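Local coordinates for odorant-binding protein 1d (PDB 4PT1) that probably binds small odorant molecules in a pocket enclosed by helices, as a secreted carrier of the insect PBP/GOBP family, at residues Cys49-Ile54 with Thr102-His107; Glu71-Val76 with Val87-Lys92. All blocks are in the same frame, centred on the assembly; numbering follows the deposited sequence.

Contact 1 (Cys49-Ile54 with Thr102-His107)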
loop_
_atom_site.group_PDB
_atom_site.type_symbol
_atom_site.label_atom_id
_atom_site.label_comp_id
_atom_site.label_asym_id
_atom_site.label_seq_id
_atom_site.Cartn_x
_atom_site.Cartn_y
_atom_site.Cartn_z
ATOM N N CYS A 49 -9.452 1.996 -4.891
ATOM C CA CYS A 49 -8.910 3.091 -5.678
ATOM C C CYS A 49 -7.979 3.961 -4.835
ATOM O O CYS A 49 -7.072 4.560 -5.368
ATOM C CB CYS A 49 -10.038 3.904 -6.318
ATOM S SG CYS A 49 -10.866 3.016 -7.673
ATOM N N TYR A 50 -8.177 3.970 -3.518
ATOM C CA TYR A 50 -7.233 4.601 -2.603
ATOM C C TYR A 50 -5.858 3.892 -2.631
ATOM O O TYR A 50 -4.824 4.556 -2.732
ATOM C CB TYR A 50 -7.808 4.621 -1.200
ATOM C CG TYR A 50 -6.867 5.159 -0.161
ATOM C CD1 TYR A 50 -6.752 6.539 0.056
ATOM C CD2 TYR A 50 -6.115 4.306 0.630
ATOM C CE1 TYR A 50 -5.910 7.027 1.027
ATOM C CE2 TYR A 50 -5.246 4.790 1.599
ATOM C CZ TYR A 50 -5.150 6.148 1.785
ATOM O OH TYR A 50 -4.322 6.603 2.743
ATOM N N LEU A 51 -5.834 2.558 -2.543
ATOM C CA LEU A 51 -4.600 1.776 -2.738
ATOM C C LEU A 51 -3.945 2.096 -4.080
ATOM O O LEU A 51 -2.725 2.352 -4.158
ATOM C CB LEU A 51 -4.866 0.263 -2.648
ATOM C CG LEU A 51 -5.333 -0.251 -1.271
ATOM C CD1 LEU A 51 -5.617 -1.745 -1.349
ATOM C CD2 LEU A 51 -4.339 0.064 -0.149
ATOM N N LYS A 52 -4.759 2.096 -5.135
ATOM C CA LYS A 52 -4.276 2.443 -6.472
ATOM C C LYS A 52 -3.655 3.836 -6.477
ATOM O O LYS A 52 -2.577 4.045 -7.037
ATOM C CB LYS A 52 -5.419 2.302 -7.500
ATOM C CG LYS A 52 -5.088 2.719 -8.920
ATOM C CD LYS A 52 -5.484 4.140 -9.216
ATOM C CE LYS A 52 -5.448 4.387 -10.716
ATOM N NZ LYS A 52 -5.791 5.785 -11.004
ATOM N N CYS A 53 -4.313 4.788 -5.834
ATOM C CA CYS A 53 -3.842 6.165 -5.838
ATOM C C CYS A 53 -2.478 6.289 -5.166
ATOM O O CYS A 53 -1.620 7.002 -5.664
ATOM C CB CYS A 53 -4.874 7.069 -5.153
ATOM S SG CYS A 53 -4.390 8.793 -5.071
ATOM N N ILE A 54 -2.289 5.616 -4.033
ATOM C CA ILE A 54 -0.993 5.567 -3.351
ATOM C C ILE A 54 0.072 5.009 -4.302
ATOM O O ILE A 54 1.155 5.561 -4.433
ATOM C CB ILE A 54 -1.046 4.730 -2.054
ATOM C CG1 ILE A 54 -1.762 5.505 -0.949
ATOM C CG2 ILE A 54 0.368 4.394 -1.538
ATOM C CD1 ILE A 54 -2.014 4.637 0.257
ATOM N N THR A 102 -6.583 -4.305 -9.522
ATOM C CA THR A 102 -5.138 -4.658 -9.648
ATOM C C THR A 102 -4.343 -4.222 -8.429
ATOM O O THR A 102 -3.653 -5.042 -7.799
ATOM C CB THR A 102 -4.507 -4.028 -10.915
ATOM O OG1 THR A 102 -5.056 -4.648 -12.089
ATOM C CG2 THR A 102 -2.965 -4.184 -10.948
ATOM N N ALA A 103 -4.444 -2.940 -8.076
ATOM C CA ALA A 103 -3.753 -2.463 -6.871
ATOM C C ALA A 103 -4.204 -3.232 -5.629
ATOM O O ALA A 103 -3.375 -3.704 -4.858
ATOM C CB ALA A 103 -3.963 -0.968 -6.672
ATOM N N TYR A 104 -5.522 -3.375 -5.440
ATOM C CA TYR A 104 -6.067 -3.968 -4.191
ATOM C C TYR A 104 -5.586 -5.416 -3.998
ATOM O O TYR A 104 -5.266 -5.829 -2.880
ATOM C CB TYR A 104 -7.613 -3.846 -4.137
ATOM C CG TYR A 104 -8.285 -4.533 -2.945
ATOM C CD1 TYR A 104 -8.388 -3.904 -1.699
ATOM C CD2 TYR A 104 -8.814 -5.799 -3.066
ATOM C CE1 TYR A 104 -9.008 -4.538 -0.618
ATOM C CE2 TYR A 104 -9.432 -6.452 -2.000
ATOM C CZ TYR A 104 -9.527 -5.822 -0.768
ATOM O OH TYR A 104 -10.145 -6.459 0.312
ATOM N N GLN A 105 -5.496 -6.155 -5.096
ATOM C CA GLN A 105 -5.099 -7.547 -5.071
ATOM C C GLN A 105 -3.590 -7.767 -5.196
ATOM O O GLN A 105 -3.114 -8.834 -4.802
ATOM C CB GLN A 105 -5.810 -8.310 -6.199
ATOM C CG GLN A 105 -7.338 -8.247 -6.132
ATOM C CD GLN A 105 -7.961 -8.997 -4.957
ATOM O OE1 GLN A 105 -7.286 -9.721 -4.232
ATOM N NE2 GLN A 105 -9.262 -8.807 -4.759
ATOM N N ILE A 106 -2.837 -6.800 -5.746
ATOM C CA ILE A 106 -1.382 -6.810 -5.547
ATOM C C ILE A 106 -1.186 -6.761 -4.023
ATOM O O ILE A 106 -0.412 -7.528 -3.468
ATOM C CB ILE A 106 -0.641 -5.637 -6.261
ATOM C CG1 ILE A 106 -0.516 -5.878 -7.777
ATOM C CG2 ILE A 106 0.763 -5.478 -5.665
ATOM C CD1 ILE A 106 -0.037 -4.679 -8.582
ATOM N N HIS A 107 -1.947 -5.902 -3.348
ATOM C CA HIS A 107 -1.909 -5.780 -1.901
ATOM C C HIS A 107 -2.400 -6.997 -1.143
ATOM O O HIS A 107 -1.813 -7.360 -0.133
ATOM C CB HIS A 107 -2.630 -4.534 -1.467
ATOM C CG HIS A 107 -1.735 -3.335 -1.414
ATOM N ND1 HIS A 107 -1.168 -2.902 -0.261
ATOM C CD2 HIS A 107 -1.258 -2.504 -2.430
ATOM C CE1 HIS A 107 -0.399 -1.828 -0.534
ATOM N NE2 HIS A 107 -0.452 -1.596 -1.862
#
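Helices 45-57 and 99-113 meet nearly at right angles here, the short segments crossing at 86° with their axes 7.9 Å apart. Aliphatic contacts hold the crossing together. The methyl of Ala103 points toward the other helix and rests on its backbone: Ala103 CB lies 3.4 Å from Lys52 CA, and with so small a side chain the two main chains come within 4.9 Å, Lys52 CA to Ala103 CA. Lys52 adds its CB, then its chain bends at chi2 and carries NZ away to a salt bridge with Asp63.

The aromatic contacts gather round Leu51. With CG anti to its carbonyl carbon (chi1 -65°), the isobutyl group reaches across and sets CD1 between Tyr104 and His107 and CD2 over the His107 ring. Leu51 CD1 approaches the Tyr104 ring obliquely, 3.5 Å from Tyr104 CD1, and also touches CB of His107. Leu51 CD2 sits over the centre of one face of the His107 imidazole, 4.3 Å above its plane. A hydrogen bond between ND1 and the hydroxyl of Tyr118 probably restrains the rotation of that imidazole.

Covalent links lie further out: Cys49 pairs with Cys100 and Cys53 with Cys22, so disulfides tie helix 45-57 to helix 15-26 and helix 99-113. Two disulfide partners spaced four residues apart on one helix belong to the cysteine-braced, all-helical insect odorant-binding protein fold, and Leu51, Ile54 and His107 line its ligand pocket.

Contact 2 (Glu71-Val76 with Val87-Lys92)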
loop_
_atom_site.group_PDB
_atom_site.type_symbol
_atom_site.label_atom_id
_atom_site.label_comp_id
_atom_site.label_asym_id
_atom_site.label_seq_id
_atom_site.Cartn_x
_atom_site.Cartn_y
_atom_site.Cartn_z
ATOM N N GLU A 71 10.256 0.551 -9.207
ATOM C CA GLU A 71 9.759 1.584 -8.307
ATOM C C GLU A 71 9.222 0.998 -7.017
ATOM O O GLU A 71 9.407 1.572 -5.962
ATOM C CB GLU A 71 8.696 2.440 -8.988
ATOM C CG GLU A 71 9.243 3.222 -10.179
ATOM C CD GLU A 71 10.027 4.466 -9.817
ATOM O OE1 GLU A 71 10.165 4.818 -8.627
ATOM O OE2 GLU A 71 10.521 5.112 -10.770
ATOM N N GLU A 72 8.564 -0.143 -7.097
ATOM C CA GLU A 72 8.005 -0.746 -5.893
ATOM C C GLU A 72 9.103 -1.263 -4.976
ATOM O O GLU A 72 8.994 -1.142 -3.758
ATOM C CB GLU A 72 6.997 -1.845 -6.231
ATOM C CG GLU A 72 6.157 -2.341 -5.057
ATOM C CD GLU A 72 5.060 -1.381 -4.598
ATOM O OE1 GLU A 72 5.184 -0.138 -4.688
ATOM O OE2 GLU A 72 4.044 -1.880 -4.105
ATOM N N LEU A 73 10.169 -1.821 -5.559
ATOM C CA LEU A 73 11.306 -2.284 -4.765
ATOM C C LEU A 73 11.930 -1.114 -4.047
ATOM O O LEU A 73 12.288 -1.227 -2.882
ATOM C CB LEU A 73 12.335 -3.017 -5.626
ATOM C CG LEU A 73 11.873 -4.333 -6.271
ATOM C CD1 LEU A 73 12.869 -4.827 -7.299
ATOM C CD2 LEU A 73 11.577 -5.432 -5.256
ATOM N N GLU A 74 12.054 0.019 -4.728
ATOM C CA GLU A 74 12.524 1.232 -4.057
ATOM C C GLU A 74 11.576 1.686 -2.933
ATOM O O GLU A 74 12.029 2.230 -1.914
ATOM C CB GLU A 74 12.731 2.368 -5.054
ATOM C CG GLU A 74 13.949 2.198 -5.942
ATOM C CD GLU A 74 14.154 3.395 -6.855
ATOM O OE1 GLU A 74 14.362 4.519 -6.333
ATOM O OE2 GLU A 74 14.097 3.212 -8.094
ATOM N N ASN A 75 10.275 1.462 -3.114
ATOM C CA ASN A 75 9.255 1.831 -2.098
ATOM C C ASN A 75 9.311 1.025 -0.803
ATOM O O ASN A 75 8.731 1.428 0.204
ATOM C CB ASN A 75 7.833 1.740 -2.674
ATOM C CG ASN A 75 7.546 2.823 -3.680
ATOM O OD1 ASN A 75 8.195 3.861 -3.655
ATOM N ND2 ASN A 75 6.594 2.576 -4.606
ATOM N N VAL A 76 9.974 -0.126 -0.823
ATOM C CA VAL A 76 10.093 -0.939 0.410
ATOM C C VAL A 76 10.943 -0.189 1.438
ATOM O O VAL A 76 12.029 0.268 1.096
ATOM C CB VAL A 76 10.755 -2.300 0.135
ATOM C CG1 VAL A 76 10.938 -3.079 1.435
ATOM C CG2 VAL A 76 9.945 -3.093 -0.883
ATOM N N VAL A 87 8.586 -10.348 -0.772
ATOM C CA VAL A 87 7.161 -10.163 -1.030
ATOM C C VAL A 87 6.826 -9.512 -2.382
ATOM O O VAL A 87 5.968 -9.989 -3.117
ATOM C CB VAL A 87 6.539 -9.369 0.114
ATOM C CG1 VAL A 87 5.140 -8.914 -0.249
ATOM C CG2 VAL A 87 6.562 -10.222 1.384
ATOM N N VAL A 88 7.518 -8.429 -2.728
ATOM C CA VAL A 88 7.259 -7.775 -3.994
ATOM C C VAL A 88 7.529 -8.696 -5.190
ATOM O O VAL A 88 6.728 -8.735 -6.138
ATOM C CB VAL A 88 8.051 -6.459 -4.135
ATOM C CG1 VAL A 88 7.927 -5.929 -5.564
ATOM C CG2 VAL A 88 7.547 -5.440 -3.136
ATOM N N HIS A 89 8.634 -9.441 -5.138
ATOM C CA HIS A 89 9.003 -10.349 -6.227
ATOM C C HIS A 89 8.003 -11.448 -6.352
ATOM O O HIS A 89 7.737 -11.917 -7.469
ATOM C CB HIS A 89 10.432 -10.894 -6.065
ATOM C CG HIS A 89 11.509 -9.912 -6.478
ATOM N ND1 HIS A 89 11.736 -9.589 -7.769
ATOM C CD2 HIS A 89 12.444 -9.211 -5.731
ATOM C CE1 HIS A 89 12.744 -8.707 -7.841
ATOM N NE2 HIS A 89 13.178 -8.469 -6.593
ATOM N N SER A 90 7.402 -11.854 -5.233
ATOM C CA SER A 90 6.418 -12.940 -5.266
ATOM C C SER A 90 5.057 -12.507 -5.852
ATOM O O SER A 90 4.241 -13.357 -6.232
ATOM C CB SER A 90 6.258 -13.588 -3.880
ATOM O OG SER A 90 5.534 -12.786 -2.968
ATOM N N CYS A 91 4.840 -11.195 -5.966
ATOM C CA CYS A 91 3.534 -10.620 -6.332
ATOM C C CYS A 91 3.579 -9.760 -7.600
ATOM O O CYS A 91 2.610 -9.059 -7.936
ATOM C CB CYS A 91 3.018 -9.802 -5.144
ATOM S SG CYS A 91 2.641 -10.827 -3.698
ATOM N N LYS A 92 4.701 -9.832 -8.313
ATOM C CA LYS A 92 4.982 -8.916 -9.414
ATOM C C LYS A 92 4.240 -9.233 -10.725
ATOM O O LYS A 92 4.330 -8.449 -11.680
ATOM C CB LYS A 92 6.490 -8.837 -9.687
ATOM C CG LYS A 92 7.162 -10.149 -10.096
ATOM C CD LYS A 92 8.660 -9.934 -10.249
ATOM C CE LYS A 92 9.447 -11.232 -10.219
ATOM N NZ LYS A 92 10.901 -10.925 -10.201
#
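Val88 is the centre of this contact, its two methyls divided among three side chains of 71-76. Val88 CG1, anti to the backbone N (chi1 171°), meets the tip of Leu73, with Leu73 CD2 3.7 Å away. Val88 CG2 lies 3.9 Å from Glu72 CG and 4.0 Å from Val76 CG2, the two valine side chains running antiparallel, side by side. Toward the outside, Leu73 reaches the imidazole of His89 with both methyls, crossing it at about a right angle; Leu73 CD1 and Leu73 CD2 are each 3.7 Å from His89 NE2.

These side chains join the last turns of helices 69-75 and 81-90, consecutive helices of the all-helical odorant-binding protein fold, and just beyond the second helix Cys91 forms a disulfide with Cys109 of helix 99-113.

In the next shell, Glu72 bends at chi2 (74°), so that its methylene touches Val88 while its carboxylate turns to polar partners. Asn75 ND2 donates to Glu72 OE1 over 3.1 Å, almost straight at 174° and in the amide plane, and Tyr110 OH bonds to Glu72 OE2. An alanine here lacks both the CG methylene and the carboxylate, and would probably loosen the packing on Val88 and weaken the hold on Asn75 and Tyr110. Asn75 is itself held by Arg10 and by the carbonyl of Phe58. On the outer side, Lys92 NZ donates to His89 ND1 across 2.9 Å, close to the ring plane, which would restrain the turn of the imidazole.

In the fold
Contact 2 is nested within the loop that contact 1 closes: the chain leaves helix 45-57, forms helices 69-75 and 81-90, and returns as helix 99-113. The two centres are 13 Å apart, and although their nearest atoms come within about 4 Å, the contacts do not touch. Tyr110 of helix 99-113 bridges them, its ring meeting His107 of contact 1 while its hydroxyl bonds to Glu72 of contact 2. The side chains of His107 and Val76 are each about 4 Å from a bound 2-(2-methoxyethoxy)ethanol, probably picked up from the crystallisation liquor, though such molecules often mark pockets. Of the two, only contact 1 holds residues of the observed pocket, three in all, joined by Phe125 of helix 115-129.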